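Local coordinates for protein acetone carboxylase alpha subunit (Xanthobacter autotrophicus Py2, PDB 5M45) that forms the alpha subunit of acetone carboxylase, a manganese-containing multi-chain protein, and belongs to the hydantoinase B/oxoprolinase family, at residues 404-409 and 542-547; 400-405 and 535-540. All blocks are in the same frame, centred on the assembly; numbering follows the deposited sequence.

Contact 1 of 2, residues 404-409 and 542-547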
ATOM      1  N   LEU A 404     -15.217  -4.135 -18.135  1.00 11.27           N
ATOM      2  CA  LEU A 404     -16.357  -3.199 -18.136  1.00 11.38           C
ATOM      3  C   LEU A 404     -16.771  -2.723 -19.546  1.00 11.34           C
ATOM      4  O   LEU A 404     -17.934  -2.830 -19.921  1.00 11.03           O
ATOM      5  CB  LEU A 404     -16.049  -1.960 -17.247  1.00 11.52           C
ATOM      6  CG  LEU A 404     -15.958  -2.167 -15.714  1.00 11.68           C
ATOM      7  CD1 LEU A 404     -15.482  -0.891 -15.025  1.00 11.76           C
ATOM      8  CD2 LEU A 404     -17.295  -2.592 -15.122  1.00 11.86           C
ATOM      9  N   VAL A 405     -15.800  -2.210 -20.319  1.00 11.53           N
ATOM     10  CA  VAL A 405     -16.104  -1.644 -21.661  1.00 11.75           C
ATOM     11  C   VAL A 405     -16.541  -2.739 -22.652  1.00 11.96           C
ATOM     12  O   VAL A 405     -17.252  -2.441 -23.635  1.00 11.96           O
ATOM     13  CB  VAL A 405     -14.938  -0.822 -22.266  1.00 11.77           C
ATOM     14  CG1 VAL A 405     -14.466   0.254 -21.301  1.00 11.77           C
ATOM     15  CG2 VAL A 405     -13.779  -1.703 -22.688  1.00 11.83           C
ATOM     16  N   SER A 406     -16.137  -3.992 -22.365  1.00 11.94           N
ATOM     17  CA  SER A 406     -16.443  -5.139 -23.201  1.00 11.87           C
ATOM     18  C   SER A 406     -17.863  -5.702 -22.917  1.00 11.99           C
ATOM     19  O   SER A 406     -18.465  -6.325 -23.786  1.00 11.77           O
ATOM     20  CB  SER A 406     -15.381  -6.242 -22.976  1.00 11.83           C
ATOM     21  OG  SER A 406     -14.072  -5.843 -23.387  1.00 11.87           O
ATOM     22  N   ALA A 407     -18.385  -5.474 -21.710  1.00 11.98           N
ATOM     23  CA  ALA A 407     -19.776  -5.810 -21.369  1.00 12.28           C
ATOM     24  C   ALA A 407     -20.775  -4.715 -21.751  1.00 12.33           C
ATOM     25  O   ALA A 407     -21.865  -5.023 -22.231  1.00 12.43           O
ATOM     26  CB  ALA A 407     -19.870  -6.106 -19.877  1.00 12.27           C
ATOM     27  N   TRP A 408     -20.409  -3.438 -21.590  1.00 12.29           N
ATOM     28  CA  TRP A 408     -21.345  -2.328 -21.872  1.00 12.37           C
ATOM     29  C   TRP A 408     -21.710  -2.198 -23.366  1.00 12.46           C
ATOM     30  O   TRP A 408     -22.844  -1.799 -23.698  1.00 12.59           O
ATOM     31  CB  TRP A 408     -20.832  -0.986 -21.356  1.00 12.29           C
ATOM     32  CG  TRP A 408     -20.627  -0.874 -19.868  1.00 12.44           C
ATOM     33  CD1 TRP A 408     -21.352  -1.471 -18.890  1.00 12.65           C
ATOM     34  CD2 TRP A 408     -19.618  -0.090 -19.200  1.00 12.40           C
ATOM     35  NE1 TRP A 408     -20.849  -1.136 -17.636  1.00 12.52           N
ATOM     36  CE2 TRP A 408     -19.779  -0.293 -17.817  1.00 12.47           C
ATOM     37  CE3 TRP A 408     -18.591   0.748 -19.646  1.00 12.41           C
ATOM     38  CZ2 TRP A 408     -18.958   0.323 -16.875  1.00 12.39           C
ATOM     39  CZ3 TRP A 408     -17.787   1.381 -18.694  1.00 12.57           C
ATOM     40  CH2 TRP A 408     -17.959   1.149 -17.330  1.00 12.41           C
ATOM     41  N   THR A 409     -20.783  -2.531 -24.255  1.00 12.41           N
ATOM     42  CA  THR A 409     -20.997  -2.363 -25.702  1.00 12.74           C
ATOM     43  C   THR A 409     -22.256  -3.083 -26.229  1.00 12.87           C
ATOM     44  O   THR A 409     -22.960  -2.550 -27.080  1.00 12.72           O
ATOM     45  CB  THR A 409     -19.733  -2.710 -26.519  1.00 13.03           C
ATOM     46  OG1 THR A 409     -19.861  -2.246 -27.878  1.00 13.34           O
ATOM     47  CG2 THR A 409     -19.456  -4.196 -26.488  1.00 13.21           C
ATOM     48  N   ILE A 542      -9.834 -11.535 -29.116  1.00 11.88           N
ATOM     49  CA  ILE A 542     -11.286 -11.310 -29.198  1.00 11.81           C
ATOM     50  C   ILE A 542     -11.574  -9.814 -29.424  1.00 12.00           C
ATOM     51  O   ILE A 542     -10.997  -8.954 -28.746  1.00 11.69           O
ATOM     52  CB  ILE A 542     -11.972 -11.777 -27.895  1.00 11.71           C
ATOM     53  CG1 ILE A 542     -11.872 -13.304 -27.779  1.00 11.85           C
ATOM     54  CG2 ILE A 542     -13.451 -11.365 -27.844  1.00 11.61           C
ATOM     55  CD1 ILE A 542     -12.299 -13.911 -26.438  1.00 11.99           C
ATOM     56  N   SER A 543     -12.475  -9.518 -30.379  1.00 12.16           N
ATOM     57  CA  SER A 543     -13.088  -8.213 -30.511  1.00 12.23           C
ATOM     58  C   SER A 543     -14.318  -8.163 -29.603  1.00 12.25           C
ATOM     59  O   SER A 543     -15.218  -8.977 -29.769  1.00 12.26           O
ATOM     60  CB  SER A 543     -13.524  -7.956 -31.961  1.00 12.50           C
ATOM     61  OG  SER A 543     -12.420  -7.806 -32.811  1.00 12.89           O
ATOM     62  N   SER A 544     -14.379  -7.207 -28.677  1.00 12.18           N
ATOM     63  CA  SER A 544     -15.497  -7.155 -27.705  1.00 12.26           C
ATOM     64  C   SER A 544     -16.822  -6.637 -28.330  1.00 12.38           C
ATOM     65  O   SER A 544     -17.915  -7.174 -28.033  1.00 12.54           O
ATOM     66  CB  SER A 544     -15.115  -6.321 -26.459  1.00 12.29           C
ATOM     67  OG  SER A 544     -14.509  -5.069 -26.805  1.00 12.33           O
ATOM     68  N   ASP A 545     -16.721  -5.611 -29.174  1.00 12.21           N
ATOM     69  CA  ASP A 545     -17.878  -5.077 -29.902  1.00 12.33           C
ATOM     70  C   ASP A 545     -18.338  -6.031 -31.017  1.00 12.32           C
ATOM     71  O   ASP A 545     -17.546  -6.823 -31.512  1.00 12.54           O
ATOM     72  CB  ASP A 545     -17.515  -3.729 -30.515  1.00 12.47           C
ATOM     73  CG  ASP A 545     -16.292  -3.816 -31.436  1.00 12.88           C
ATOM     74  OD1 ASP A 545     -15.167  -4.050 -30.895  1.00 13.06           O
ATOM     75  OD2 ASP A 545     -16.474  -3.679 -32.675  1.00 13.33           O
ATOM     76  N   TRP A 546     -19.626  -6.017 -31.348  1.00 12.32           N
ATOM     77  CA  TRP A 546     -20.183  -6.729 -32.502  1.00 12.27           C
ATOM     78  C   TRP A 546     -20.844  -5.665 -33.411  1.00 12.33           C
ATOM     79  O   TRP A 546     -21.387  -4.649 -32.920  1.00 12.11           O
ATOM     80  CB  TRP A 546     -21.279  -7.759 -32.098  1.00 12.27           C
ATOM     81  CG  TRP A 546     -20.907  -8.949 -31.239  1.00 12.13           C
ATOM     82  CD1 TRP A 546     -19.760  -9.145 -30.511  1.00 12.03           C
ATOM     83  CD2 TRP A 546     -21.726 -10.109 -30.992  1.00 12.24           C
ATOM     84  NE1 TRP A 546     -19.820 -10.338 -29.827  1.00 11.98           N
ATOM     85  CE2 TRP A 546     -21.012 -10.951 -30.105  1.00 12.26           C
ATOM     86  CE3 TRP A 546     -23.008 -10.508 -31.417  1.00 12.39           C
ATOM     87  CZ2 TRP A 546     -21.515 -12.202 -29.685  1.00 12.24           C
ATOM     88  CZ3 TRP A 546     -23.507 -11.721 -31.016  1.00 12.38           C
ATOM     89  CH2 TRP A 546     -22.772 -12.555 -30.130  1.00 12.41           C
ATOM     90  N   GLY A 547     -20.848  -5.921 -34.710  1.00 12.46           N
ATOM     91  CA  GLY A 547     -21.671  -5.173 -35.634  1.00 12.70           C
ATOM     92  C   GLY A 547     -23.161  -5.466 -35.476  1.00 12.97           C
ATOM     93  O   GLY A 547     -23.556  -6.459 -34.833  1.00 13.44           O
TER
HETATM   94  O   HOH W   1     -16.067  -2.884 -26.405  1.00 12.87           O
HETATM   95  O   HOH W   2     -21.249  -3.619 -30.059  1.00 10.72           O

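Contact 2 of 2, residues 400-405 and 535-540. With ACT (acetate ion), chain N.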
ATOM      1  N   SER A 400      -9.827  -2.434 -14.477  1.00 11.68           N
ATOM      2  CA  SER A 400     -11.257  -2.766 -14.430  1.00 12.05           C
ATOM      3  C   SER A 400     -11.942  -2.635 -15.803  1.00 11.68           C
ATOM      4  O   SER A 400     -12.806  -3.442 -16.191  1.00 11.52           O
ATOM      5  CB  SER A 400     -11.946  -1.770 -13.478  1.00 12.44           C
ATOM      6  OG  SER A 400     -12.989  -2.476 -12.895  1.00 13.97           O
ATOM      7  N   TRP A 401     -11.573  -1.576 -16.498  1.00 11.43           N
ATOM      8  CA  TRP A 401     -12.144  -1.263 -17.817  1.00 11.50           C
ATOM      9  C   TRP A 401     -12.096  -2.403 -18.812  1.00 11.37           C
ATOM     10  O   TRP A 401     -12.981  -2.480 -19.642  1.00 11.69           O
ATOM     11  CB  TRP A 401     -11.423  -0.061 -18.476  1.00 11.43           C
ATOM     12  CG  TRP A 401     -11.420   1.230 -17.701  1.00 11.45           C
ATOM     13  CD1 TRP A 401     -10.326   1.879 -17.216  1.00 11.53           C
ATOM     14  CD2 TRP A 401     -12.556   2.056 -17.401  1.00 11.54           C
ATOM     15  NE1 TRP A 401     -10.697   3.091 -16.657  1.00 11.58           N
ATOM     16  CE2 TRP A 401     -12.061   3.213 -16.725  1.00 11.70           C
ATOM     17  CE3 TRP A 401     -13.935   1.947 -17.626  1.00 11.42           C
ATOM     18  CZ2 TRP A 401     -12.901   4.217 -16.268  1.00 11.70           C
ATOM     19  CZ3 TRP A 401     -14.761   2.974 -17.178  1.00 11.63           C
ATOM     20  CH2 TRP A 401     -14.244   4.096 -16.515  1.00 11.68           C
ATOM     21  N   HIS A 402     -11.066  -3.234 -18.791  1.00 11.41           N
ATOM     22  CA  HIS A 402     -10.926  -4.342 -19.795  1.00 11.44           C
ATOM     23  C   HIS A 402     -12.221  -5.163 -19.918  1.00 11.53           C
ATOM     24  O   HIS A 402     -12.723  -5.426 -21.031  1.00 11.38           O
ATOM     25  CB  HIS A 402      -9.782  -5.250 -19.384  1.00 11.56           C
ATOM     26  CG  HIS A 402      -9.372  -6.268 -20.403  1.00 11.56           C
ATOM     27  ND1 HIS A 402      -9.055  -5.945 -21.699  1.00 11.56           N
ATOM     28  CD2 HIS A 402      -9.179  -7.605 -20.291  1.00 11.73           C
ATOM     29  CE1 HIS A 402      -8.697  -7.040 -22.355  1.00 11.69           C
ATOM     30  NE2 HIS A 402      -8.760  -8.063 -21.517  1.00 11.79           N
ATOM     31  N   PHE A 403     -12.776  -5.510 -18.742  1.00 11.56           N
ATOM     32  CA  PHE A 403     -14.068  -6.202 -18.672  1.00 11.47           C
ATOM     33  C   PHE A 403     -15.247  -5.264 -18.835  1.00 11.42           C
ATOM     34  O   PHE A 403     -16.193  -5.556 -19.584  1.00 11.51           O
ATOM     35  CB  PHE A 403     -14.180  -6.986 -17.338  1.00 11.61           C
ATOM     36  CG  PHE A 403     -13.339  -8.265 -17.275  1.00 11.59           C
ATOM     37  CD1 PHE A 403     -12.384  -8.611 -18.261  1.00 11.68           C
ATOM     38  CD2 PHE A 403     -13.523  -9.125 -16.206  1.00 11.72           C
ATOM     39  CE1 PHE A 403     -11.653  -9.793 -18.151  1.00 11.71           C
ATOM     40  CE2 PHE A 403     -12.801 -10.290 -16.093  1.00 11.91           C
ATOM     41  CZ  PHE A 403     -11.854 -10.627 -17.064  1.00 11.83           C
ATOM     42  N   LEU A 404     -15.217  -4.135 -18.135  1.00 11.27           N
ATOM     43  CA  LEU A 404     -16.357  -3.199 -18.136  1.00 11.38           C
ATOM     44  C   LEU A 404     -16.771  -2.723 -19.546  1.00 11.34           C
ATOM     45  O   LEU A 404     -17.934  -2.830 -19.921  1.00 11.03           O
ATOM     46  CB  LEU A 404     -16.049  -1.960 -17.247  1.00 11.52           C
ATOM     47  CG  LEU A 404     -15.958  -2.167 -15.714  1.00 11.68           C
ATOM     48  CD1 LEU A 404     -15.482  -0.891 -15.025  1.00 11.76           C
ATOM     49  CD2 LEU A 404     -17.295  -2.592 -15.122  1.00 11.86           C
ATOM     50  N   VAL A 405     -15.800  -2.210 -20.319  1.00 11.53           N
ATOM     51  CA  VAL A 405     -16.104  -1.644 -21.661  1.00 11.75           C
ATOM     52  C   VAL A 405     -16.541  -2.739 -22.652  1.00 11.96           C
ATOM     53  O   VAL A 405     -17.252  -2.441 -23.635  1.00 11.96           O
ATOM     54  CB  VAL A 405     -14.938  -0.822 -22.266  1.00 11.77           C
ATOM     55  CG1 VAL A 405     -14.466   0.254 -21.301  1.00 11.77           C
ATOM     56  CG2 VAL A 405     -13.779  -1.703 -22.688  1.00 11.83           C
ATOM     57  N   PHE A 535       5.208  -1.963 -21.381  1.00 11.48           N
ATOM     58  CA  PHE A 535       4.299  -3.096 -21.575  1.00 11.39           C
ATOM     59  C   PHE A 535       3.022  -2.664 -22.324  1.00 11.24           C
ATOM     60  O   PHE A 535       2.782  -1.470 -22.542  1.00 11.01           O
ATOM     61  CB  PHE A 535       4.003  -3.836 -20.258  1.00 11.31           C
ATOM     62  CG  PHE A 535       3.288  -3.008 -19.185  1.00 11.32           C
ATOM     63  CD1 PHE A 535       4.012  -2.158 -18.328  1.00 11.33           C
ATOM     64  CD2 PHE A 535       1.909  -3.128 -18.994  1.00 11.12           C
ATOM     65  CE1 PHE A 535       3.379  -1.430 -17.327  1.00 11.41           C
ATOM     66  CE2 PHE A 535       1.267  -2.404 -18.000  1.00 11.26           C
ATOM     67  CZ  PHE A 535       1.987  -1.562 -17.174  1.00 11.32           C
ATOM     68  N   PHE A 536       2.289  -3.675 -22.785  1.00 11.42           N
ATOM     69  CA  PHE A 536       1.051  -3.519 -23.569  1.00 11.48           C
ATOM     70  C   PHE A 536      -0.163  -3.982 -22.761  1.00 11.53           C
ATOM     71  O   PHE A 536      -0.061  -4.934 -21.964  1.00 11.74           O
ATOM     72  CB  PHE A 536       1.136  -4.397 -24.867  1.00 11.48           C
ATOM     73  CG  PHE A 536       2.174  -3.946 -25.869  1.00 11.58           C
ATOM     74  CD1 PHE A 536       3.489  -4.369 -25.776  1.00 11.84           C
ATOM     75  CD2 PHE A 536       1.833  -3.129 -26.922  1.00 11.66           C
ATOM     76  CE1 PHE A 536       4.466  -3.965 -26.702  1.00 11.92           C
ATOM     77  CE2 PHE A 536       2.794  -2.713 -27.858  1.00 11.76           C
ATOM     78  CZ  PHE A 536       4.129  -3.123 -27.737  1.00 11.87           C
ATOM     79  N   MET A 537      -1.309  -3.353 -22.977  1.00 11.64           N
ATOM     80  CA  MET A 537      -2.578  -3.740 -22.325  1.00 11.83           C
ATOM     81  C   MET A 537      -3.787  -3.372 -23.197  1.00 11.54           C
ATOM     82  O   MET A 537      -4.073  -2.204 -23.412  1.00 11.16           O
ATOM     83  CB  MET A 537      -2.720  -3.070 -20.936  1.00 12.08           C
ATOM     84  CG  MET A 537      -3.942  -3.526 -20.115  1.00 12.43           C
ATOM     85  SD  MET A 537      -4.081  -5.306 -19.859  1.00 13.38           S
ATOM     86  CE  MET A 537      -5.614  -5.791 -20.670  1.00 13.37           C
ATOM     87  N   GLY A 538      -4.488  -4.411 -23.669  1.00 11.59           N
ATOM     88  CA  GLY A 538      -5.691  -4.295 -24.521  1.00 11.70           C
ATOM     89  C   GLY A 538      -6.198  -5.665 -24.964  1.00 11.84           C
ATOM     90  O   GLY A 538      -5.587  -6.703 -24.646  1.00 12.16           O
ATOM     91  N   ASN A 539      -7.308  -5.678 -25.685  1.00 12.05           N
ATOM     92  CA  ASN A 539      -7.894  -6.916 -26.226  1.00 12.11           C
ATOM     93  C   ASN A 539      -7.046  -7.434 -27.394  1.00 12.36           C
ATOM     94  O   ASN A 539      -6.508  -6.637 -28.179  1.00 12.96           O
ATOM     95  CB  ASN A 539      -9.358  -6.700 -26.648  1.00 12.06           C
ATOM     96  CG  ASN A 539      -9.518  -5.690 -27.781  1.00 12.01           C
ATOM     97  OD1 ASN A 539      -8.977  -4.600 -27.721  1.00 11.63           O
ATOM     98  ND2 ASN A 539     -10.272  -6.061 -28.834  1.00 12.13           N
ATOM     99  N   GLY A 540      -6.908  -8.745 -27.496  1.00 12.17           N
ATOM    100  CA  GLY A 540      -6.036  -9.400 -28.488  1.00 12.33           C
ATOM    101  C   GLY A 540      -6.751 -10.388 -29.367  1.00 12.13           C
ATOM    102  O   GLY A 540      -7.116 -10.085 -30.536  1.00 11.96           O
TER
HETATM  103  C   ACT N 802     -10.025   6.389 -16.663  1.00 13.46           C
HETATM  104  O   ACT N 802      -9.399   5.414 -16.188  1.00 13.13           O
HETATM  105  OXT ACT N 802     -10.300   7.372 -15.942  1.00 13.94           O
HETATM  106  CH3 ACT N 802     -10.440   6.368 -18.110  1.00 13.57           C

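Contact 1 of 2, residues 404-409 and 542-547
Ser406 and Ser544 meet through their beta carbons rather than through a bond between their hydroxyls. Ser406 CB sits 3.5 Å from Ser544 CB, tight for two carbons, and Ser406 OG lies 3.3 Å from the same Ser544 CB. The Ser406 hydroxyl is turned back along its own helix (chi1 -64°, OG beside the backbone N) to bond His402 O one turn earlier, so it is the side of the Ser406 CB-OG bond that meets the loop. Ser544 points at the helix, and its OG, set between its backbone N and carbonyl carbon (chi1 47°), spends its bonds beside Ser406: it bonds Asn434 ND2 and gives its proton to water 1, 2.7 Å from Ser544 OG. That water in turn donates to Val405 O at 3.0 Å, so a relay joins the side chain to the helix backbone.

One turn on, Thr409 leans over the loop backbone with both branches. CG2 rests 3.7 Å from Ser544 O, while OG1, anti to the backbone N (chi1 -167°), lies 3.8 Å from Asp545 CB; OG1 also bonds Asn432 O. The contact thus sets an early part of helix 401-422 against the long loop between strands 532-535 and 559-563, in the interior of this hydantoinase B/oxoprolinase chain. Asp545 crosses Thr409 at a slant and sends its carboxylate away from the helix, where OD2 takes Ala554 N. A second relay runs through water 2, which donates to Thr409 OG1 at 2.9 Å and accepts from Trp546 N at 3.2 Å.

Ser406 O is buried here with no polar partner in the model, whereas Val405 O is gripped by both water 1 and Asn432 ND2. Val294 and Met316, from strands 286-297 and 313-324, also pack on Ser406, and a polar side chain from a neighbouring chain, a different protein, bonds Ser543 N.

Contact 2 of 2, residues 400-405 and 535-540
A CH-pi contact, Met537 methyl on the His402 ring, joins the N-terminal end of helix 401-422 to the chain just after strand 532-535, deep in the protein. Met537 CE stands 3.6 Å from the centroid of the His402 ring. It is only 12° off the ring normal, so the methyl is centred on the face. The sulfur stays further back, Met537 SD being 5.4 Å from that centroid. The methionine gets there by bending: it leaves the backbone extended, then folds at chi2 (55°) and chi3 to swing the methyl over the imidazole.

His402 reaches across with CG anti to its backbone N (chi1 -170°), bringing the ring to the loop in such a way that its rim meets the backbone as well. His402 CE1 is 3.9 Å from Asn539 N, which lies in the ring plane at the edge. On the ring, NE2 donates to Asp295 O, a bond that fixes the rotation of the imidazole beneath the methyl. The same Asp295 accepts Gly540 N through OD1, tying helix and loop to one residue.

One residue earlier, Trp401 takes no part in this contact: Trp401 NE1 gives a hydrogen bond to O of an acetate ion at 2.7 Å. The acetate probably comes from the crystallisation liquor.

The bound manganese is about 13 Å from the Met537 side chain. Val294 of strand 286-297 packs on both His402 and Asn539, while Met537 also touches Gln440 of strand 440-442, the neighbour of strand 532-535 in its antiparallel sheet.

Contacts 1 and 2 lie side by side, their centres about 11 Å apart, and both press helix 401-422 onto the long loop between strands 532-535 and 559-563. They run in the same order on both partners: residues 400-405 meet 535-540, and the next turn, sharing Leu404 and Val405, meets 542-547. On the helix, Trp408 CH2 of contact 1 packs 3.7 Å from Trp401 CZ3 of contact 2; in the loop, Asn539 ND2 bonds Ile542 O. All four segments belong to the hydantoinase B/oxoprolinase part of the chain. Through the two contacts, pieces some 130 residues apart in sequence come together in a buried seam beside strand 286-297.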